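Serine proteinase inhibitor 1 (Myxoma virus, PDB 6BJ5) inhibits serine proteases as a viral serpin and is important for the virulence of myxoma virus. Local coordinates at residues 177-191 with 238-250. Sequence-based numbering, arbitrary orientation.
Sequences VRMMNKIDTLKTETF and NMRKDVCQVVMPK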
loop_
_atom_site.group_PDB
_atom_site.type_symbol
_atom_site.label_atom_id
_atom_site.label_comp_id
_atom_site.label_asym_id
_atom_site.label_seq_id
_atom_site.Cartn_x
_atom_site.Cartn_y
_atom_site.Cartn_z
ATOM N N VAL A 177 -22.404 -10.976 -1.868
ATOM C CA VAL A 177 -21.123 -11.055 -1.201
ATOM C C VAL A 177 -21.337 -11.824 0.087
ATOM O O VAL A 177 -22.450 -11.960 0.602
ATOM C CB VAL A 177 -20.487 -9.688 -0.909
ATOM C CG1 VAL A 177 -20.372 -8.862 -2.191
ATOM C CG2 VAL A 177 -21.260 -8.989 0.142
ATOM N N ARG A 178 -20.230 -12.323 0.591
ATOM C CA ARG A 178 -20.138 -13.048 1.839
ATOM C C ARG A 178 -20.011 -11.997 2.936
ATOM O O ARG A 178 -18.929 -11.444 3.161
ATOM C CB ARG A 178 -18.897 -13.919 1.734
ATOM C CG ARG A 178 -18.838 -15.146 2.501
ATOM C CD ARG A 178 -19.769 -16.184 2.002
ATOM N NE ARG A 178 -20.053 -16.972 3.179
ATOM C CZ ARG A 178 -21.266 -17.193 3.642
ATOM N NH1 ARG A 178 -22.320 -16.705 2.989
ATOM N NH2 ARG A 178 -21.409 -17.897 4.754
ATOM N N MET A 179 -21.126 -11.680 3.580
ATOM C CA MET A 179 -21.114 -10.624 4.577
ATOM C C MET A 179 -21.024 -11.041 6.033
ATOM O O MET A 179 -21.824 -11.833 6.533
ATOM C CB MET A 179 -22.332 -9.712 4.384
ATOM C CG MET A 179 -22.415 -8.569 5.382
ATOM S SD MET A 179 -23.858 -7.519 5.120
ATOM C CE MET A 179 -23.558 -6.941 3.452
ATOM N N MET A 180 -20.031 -10.469 6.700
ATOM C CA MET A 180 -19.806 -10.687 8.118
ATOM C C MET A 180 -20.692 -9.759 8.945
ATOM O O MET A 180 -21.160 -8.720 8.468
ATOM C CB MET A 180 -18.329 -10.458 8.449
ATOM C CG MET A 180 -17.380 -11.229 7.557
ATOM S SD MET A 180 -15.662 -11.014 8.071
ATOM C CE MET A 180 -15.334 -9.263 7.758
ATOM N N ASN A 181 -20.940 -10.154 10.197
ATOM C CA ASN A 181 -21.888 -9.423 11.029
ATOM C C ASN A 181 -21.529 -9.629 12.494
ATOM O O ASN A 181 -21.377 -10.773 12.939
ATOM C CB ASN A 181 -23.319 -9.897 10.759
ATOM C CG ASN A 181 -24.370 -9.144 11.578
ATOM O OD1 ASN A 181 -24.064 -8.247 12.366
ATOM N ND2 ASN A 181 -25.624 -9.527 11.392
ATOM N N LYS A 182 -21.373 -8.529 13.232
ATOM C CA LYS A 182 -21.090 -8.636 14.663
ATOM C C LYS A 182 -21.566 -7.388 15.405
ATOM O O LYS A 182 -21.809 -6.322 14.814
ATOM C CB LYS A 182 -19.595 -8.855 14.936
ATOM C CG LYS A 182 -18.777 -7.534 14.973
ATOM C CD LYS A 182 -17.318 -7.815 15.269
ATOM C CE LYS A 182 -16.421 -6.697 14.816
ATOM N NZ LYS A 182 -15.173 -6.705 15.644
ATOM N N ILE A 183 -21.674 -7.535 16.726
ATOM C CA ILE A 183 -21.883 -6.409 17.630
ATOM C C ILE A 183 -20.595 -6.182 18.400
ATOM O O ILE A 183 -19.944 -7.140 18.841
ATOM C CB ILE A 183 -23.068 -6.633 18.587
ATOM C CG1 ILE A 183 -24.389 -6.507 17.821
ATOM C CG2 ILE A 183 -23.003 -5.653 19.740
ATOM C CD1 ILE A 183 -25.586 -7.044 18.576
ATOM N N ASP A 184 -20.194 -4.918 18.496
ATOM C CA ASP A 184 -18.919 -4.573 19.102
ATOM C C ASP A 184 -18.986 -3.090 19.436
ATOM O O ASP A 184 -19.746 -2.336 18.813
ATOM C CB ASP A 184 -17.759 -4.908 18.141
ATOM C CG ASP A 184 -16.395 -4.907 18.806
ATOM O OD1 ASP A 184 -16.291 -4.454 19.961
ATOM O OD2 ASP A 184 -15.426 -5.373 18.158
ATOM N N THR A 185 -18.204 -2.686 20.440
ATOM C CA THR A 185 -18.015 -1.280 20.802
ATOM C C THR A 185 -16.686 -0.771 20.266
ATOM O O THR A 185 -15.617 -1.304 20.608
ATOM C CB THR A 185 -18.160 -1.021 22.306
ATOM O OG1 THR A 185 -19.234 -1.801 22.855
ATOM C CG2 THR A 185 -18.251 0.467 22.640
ATOM N N LEU A 186 -16.786 0.280 19.444
ATOM C CA LEU A 186 -15.765 0.779 18.543
ATOM C C LEU A 186 -15.925 2.287 18.406
ATOM O O LEU A 186 -17.035 2.813 18.529
ATOM C CB LEU A 186 -15.944 0.173 17.154
ATOM C CG LEU A 186 -16.164 -1.321 16.992
ATOM C CD1 LEU A 186 -16.666 -1.576 15.562
ATOM C CD2 LEU A 186 -14.899 -2.129 17.329
ATOM N N LYS A 187 -14.838 2.969 18.055
ATOM C CA LYS A 187 -14.935 4.395 17.755
ATOM C C LYS A 187 -15.600 4.589 16.392
ATOM O O LYS A 187 -15.317 3.850 15.443
ATOM C CB LYS A 187 -13.540 5.047 17.808
ATOM C CG LYS A 187 -12.869 4.936 19.195
ATOM C CD LYS A 187 -11.520 5.646 19.297
ATOM C CE LYS A 187 -10.641 5.005 20.377
ATOM N NZ LYS A 187 -9.248 5.524 20.360
ATOM N N THR A 188 -16.505 5.573 16.300
ATOM C CA THR A 188 -17.279 5.824 15.086
ATOM C C THR A 188 -17.699 7.283 15.085
ATOM O O THR A 188 -17.634 7.960 16.113
ATOM C CB THR A 188 -18.560 4.970 15.020
ATOM O OG1 THR A 188 -18.350 3.695 15.620
ATOM C CG2 THR A 188 -19.023 4.778 13.578
ATOM N N GLU A 189 -18.168 7.751 13.924
ATOM C CA GLU A 189 -18.779 9.070 13.808
ATOM C C GLU A 189 -19.196 9.253 12.360
ATOM O O GLU A 189 -18.723 8.535 11.477
ATOM C CB GLU A 189 -17.843 10.222 14.271
ATOM C CG GLU A 189 -18.431 11.628 14.103
ATOM C CD GLU A 189 -19.615 11.901 15.038
ATOM O OE1 GLU A 189 -19.841 11.106 15.974
ATOM O OE2 GLU A 189 -20.342 12.893 14.817
ATOM N N THR A 190 -20.134 10.179 12.140
ATOM C CA THR A 190 -20.571 10.641 10.828
ATOM C C THR A 190 -19.908 11.977 10.488
ATOM O O THR A 190 -19.439 12.702 11.369
ATOM C CB THR A 190 -22.092 10.801 10.779
ATOM O OG1 THR A 190 -22.515 11.681 11.829
ATOM C CG2 THR A 190 -22.777 9.439 10.935
ATOM N N PHE A 191 -19.855 12.281 9.186
ATOM C CA PHE A 191 -19.116 13.426 8.657
ATOM C C PHE A 191 -19.779 13.875 7.349
ATOM O O PHE A 191 -20.634 13.169 6.802
ATOM C CB PHE A 191 -17.632 13.055 8.440
ATOM C CG PHE A 191 -16.905 12.556 9.691
ATOM C CD1 PHE A 191 -16.251 13.443 10.536
ATOM C CD2 PHE A 191 -16.836 11.194 9.988
ATOM C CE1 PHE A 191 -15.579 12.997 11.656
ATOM C CE2 PHE A 191 -16.157 10.732 11.121
ATOM C CZ PHE A 191 -15.527 11.639 11.946
ATOM N N ASN A 238 -12.167 12.910 15.975
ATOM C CA ASN A 238 -13.605 13.111 16.086
ATOM C C ASN A 238 -14.430 11.826 16.118
ATOM O O ASN A 238 -15.657 11.912 16.236
ATOM C CB ASN A 238 -14.103 14.017 14.963
ATOM C CG ASN A 238 -13.715 15.459 15.178
ATOM O OD1 ASN A 238 -12.637 15.761 15.694
ATOM N ND2 ASN A 238 -14.632 16.363 14.848
ATOM N N MET A 239 -13.822 10.649 15.994
ATOM C CA MET A 239 -14.579 9.425 16.214
ATOM C C MET A 239 -14.763 9.239 17.708
ATOM O O MET A 239 -13.853 9.509 18.495
ATOM C CB MET A 239 -13.889 8.196 15.618
ATOM C CG MET A 239 -13.772 8.191 14.108
ATOM S SD MET A 239 -12.986 6.669 13.553
ATOM C CE MET A 239 -11.364 6.769 14.308
ATOM N N ARG A 240 -15.958 8.803 18.098
ATOM C CA ARG A 240 -16.323 8.633 19.496
ATOM C C ARG A 240 -16.779 7.201 19.717
ATOM O O ARG A 240 -17.462 6.627 18.861
ATOM C CB ARG A 240 -17.437 9.616 19.899
ATOM C CG ARG A 240 -17.291 11.000 19.290
ATOM C CD ARG A 240 -17.037 12.060 20.351
ATOM N NE ARG A 240 -15.893 11.756 21.213
ATOM C CZ ARG A 240 -14.633 12.070 20.931
ATOM N NH1 ARG A 240 -14.339 12.690 19.798
ATOM N NH2 ARG A 240 -13.667 11.759 21.784
ATOM N N LYS A 241 -16.400 6.624 20.857
ATOM C CA LYS A 241 -16.818 5.268 21.159
ATOM C C LYS A 241 -18.355 5.178 21.214
ATOM O O LYS A 241 -19.060 6.184 21.356
ATOM C CB LYS A 241 -16.166 4.798 22.456
ATOM C CG LYS A 241 -16.341 3.312 22.695
ATOM C CD LYS A 241 -15.703 2.795 23.978
ATOM C CE LYS A 241 -14.310 2.238 23.758
ATOM N NZ LYS A 241 -13.803 1.562 24.994
ATOM N N ASP A 242 -18.872 3.954 21.055
ATOM C CA ASP A 242 -20.289 3.672 20.806
ATOM C C ASP A 242 -20.436 2.163 20.598
ATOM O O ASP A 242 -19.498 1.497 20.158
ATOM C CB ASP A 242 -20.769 4.456 19.570
ATOM C CG ASP A 242 -22.243 4.269 19.261
ATOM O OD1 ASP A 242 -22.886 5.274 18.911
ATOM O OD2 ASP A 242 -22.764 3.138 19.328
ATOM N N VAL A 243 -21.615 1.628 20.918
ATOM C CA VAL A 243 -21.937 0.223 20.653
ATOM C C VAL A 243 -22.388 0.086 19.204
ATOM O O VAL A 243 -23.353 0.730 18.778
ATOM C CB VAL A 243 -23.023 -0.276 21.618
ATOM C CG1 VAL A 243 -23.521 -1.655 21.209
ATOM C CG2 VAL A 243 -22.493 -0.293 23.028
ATOM N N CYS A 244 -21.731 -0.774 18.443
ATOM C CA CYS A 244 -22.043 -0.835 17.027
ATOM C C CYS A 244 -22.393 -2.235 16.573
ATOM O O CYS A 244 -21.966 -3.241 17.161
ATOM C CB CYS A 244 -20.880 -0.366 16.133
ATOM S SG CYS A 244 -20.306 1.292 16.353
ATOM N N GLN A 245 -23.175 -2.254 15.495
ATOM C CA GLN A 245 -23.345 -3.403 14.624
ATOM C C GLN A 245 -22.533 -3.121 13.364
ATOM O O GLN A 245 -22.774 -2.122 12.669
ATOM C CB GLN A 245 -24.817 -3.659 14.283
ATOM C CG GLN A 245 -25.024 -5.064 13.687
ATOM C CD GLN A 245 -26.403 -5.307 13.082
ATOM O OE1 GLN A 245 -27.254 -4.424 13.066
ATOM N NE2 GLN A 245 -26.614 -6.516 12.561
ATOM N N VAL A 246 -21.569 -3.993 13.081
ATOM C CA VAL A 246 -20.732 -3.908 11.890
ATOM C C VAL A 246 -21.145 -5.027 10.947
ATOM O O VAL A 246 -21.105 -6.206 11.319
ATOM C CB VAL A 246 -19.245 -4.002 12.256
ATOM C CG1 VAL A 246 -18.367 -3.932 11.032
ATOM C CG2 VAL A 246 -18.903 -2.920 13.244
ATOM N N VAL A 247 -21.591 -4.660 9.754
ATOM C CA VAL A 247 -21.962 -5.604 8.709
ATOM C C VAL A 247 -21.046 -5.306 7.520
ATOM O O VAL A 247 -21.228 -4.304 6.818
ATOM C CB VAL A 247 -23.439 -5.477 8.333
ATOM C CG1 VAL A 247 -23.804 -6.450 7.213
ATOM C CG2 VAL A 247 -24.327 -5.655 9.565
ATOM N N MET A 248 -20.029 -6.128 7.304
ATOM C CA MET A 248 -19.099 -5.821 6.232
ATOM C C MET A 248 -18.686 -7.098 5.544
ATOM O O MET A 248 -18.680 -8.178 6.163
ATOM C CB MET A 248 -17.870 -5.066 6.771
ATOM C CG MET A 248 -16.886 -5.943 7.491
ATOM S SD MET A 248 -15.414 -5.037 7.996
ATOM C CE MET A 248 -14.759 -4.472 6.441
ATOM N N PRO A 249 -18.350 -7.042 4.256
ATOM C CA PRO A 249 -18.008 -8.246 3.503
ATOM C C PRO A 249 -16.626 -8.767 3.836
ATOM O O PRO A 249 -15.705 -8.002 4.115
ATOM C CB PRO A 249 -18.010 -7.787 2.036
ATOM C CG PRO A 249 -18.404 -6.324 2.049
ATOM C CD PRO A 249 -18.168 -5.830 3.440
ATOM N N LYS A 250 -16.488 -10.085 3.788
ATOM C CA LYS A 250 -15.184 -10.658 3.519
ATOM C C LYS A 250 -14.704 -10.158 2.163
ATOM O O LYS A 250 -15.502 -9.944 1.238
ATOM C CB LYS A 250 -15.251 -12.188 3.485
ATOM C CG LYS A 250 -15.600 -12.804 4.782
ATOM C CD LYS A 250 -15.830 -14.288 4.622
ATOM C CE LYS A 250 -14.540 -14.972 4.313
ATOM N NZ LYS A 250 -14.676 -16.434 4.451
#
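Asn181 and Gln245 both swing their CG atoms opposite the backbone N (chi1 -179° and -165°), and the further extension of the glutamine carries its amide across to the asparagine on the neighbouring strand. Gln245 NE2 donates an almost straight hydrogen bond to Asn181 OD1 at 3.1 Å, with the oxygen in the glutamine amide plane and the two amides inclined by 34°. NE2 arrives from the flank of the asparagine carbonyl rather than beyond its end.

Beneath this diagonal link, strands 177-185 and 243-249 illustrate regular antiparallel pairing. Lys182 and Val246 exchange two backbone hydrogen bonds, as do Asp184 and Cys244, while Asn181-Val247 and Ile183-Gln245 are non-hydrogen-bonded pairs. On the face shared by Met180, Lys182 and Val246, Met180 CE lies alongside Met248 CG at 3.7 Å. Leu186 CD1 reaches back to Val246 CG2, 3.5 Å away. The ammonium NZ of Lys182 meets the anti lone pair of Asp184 OD2 at 2.9 Å; NZ also bonds to the backbone O of His156, whose ring ND1 is hydrogen-bonded to Asp184 OD1.

Past the turn, Thr188 and Arg240 again pair through both backbone bonds. Asn238 CB then abuts the edge of the Phe191 ring at CE1, 3.8 Å away, while Glu189 CG lies over one face.

In the serpin fold these strands correspond to s3C and s2C of sheet C, and 188-191 is the edge strand s1B of sheet B. Residues Cys244 to Val247 also pair in parallel with a strand of a second chain, consistent with s1C. Backbone bonds therefore set the register, the amide link reinforces one face, and the doubly bound Asp184 carboxylate probably favours its ionised form beside Lys182.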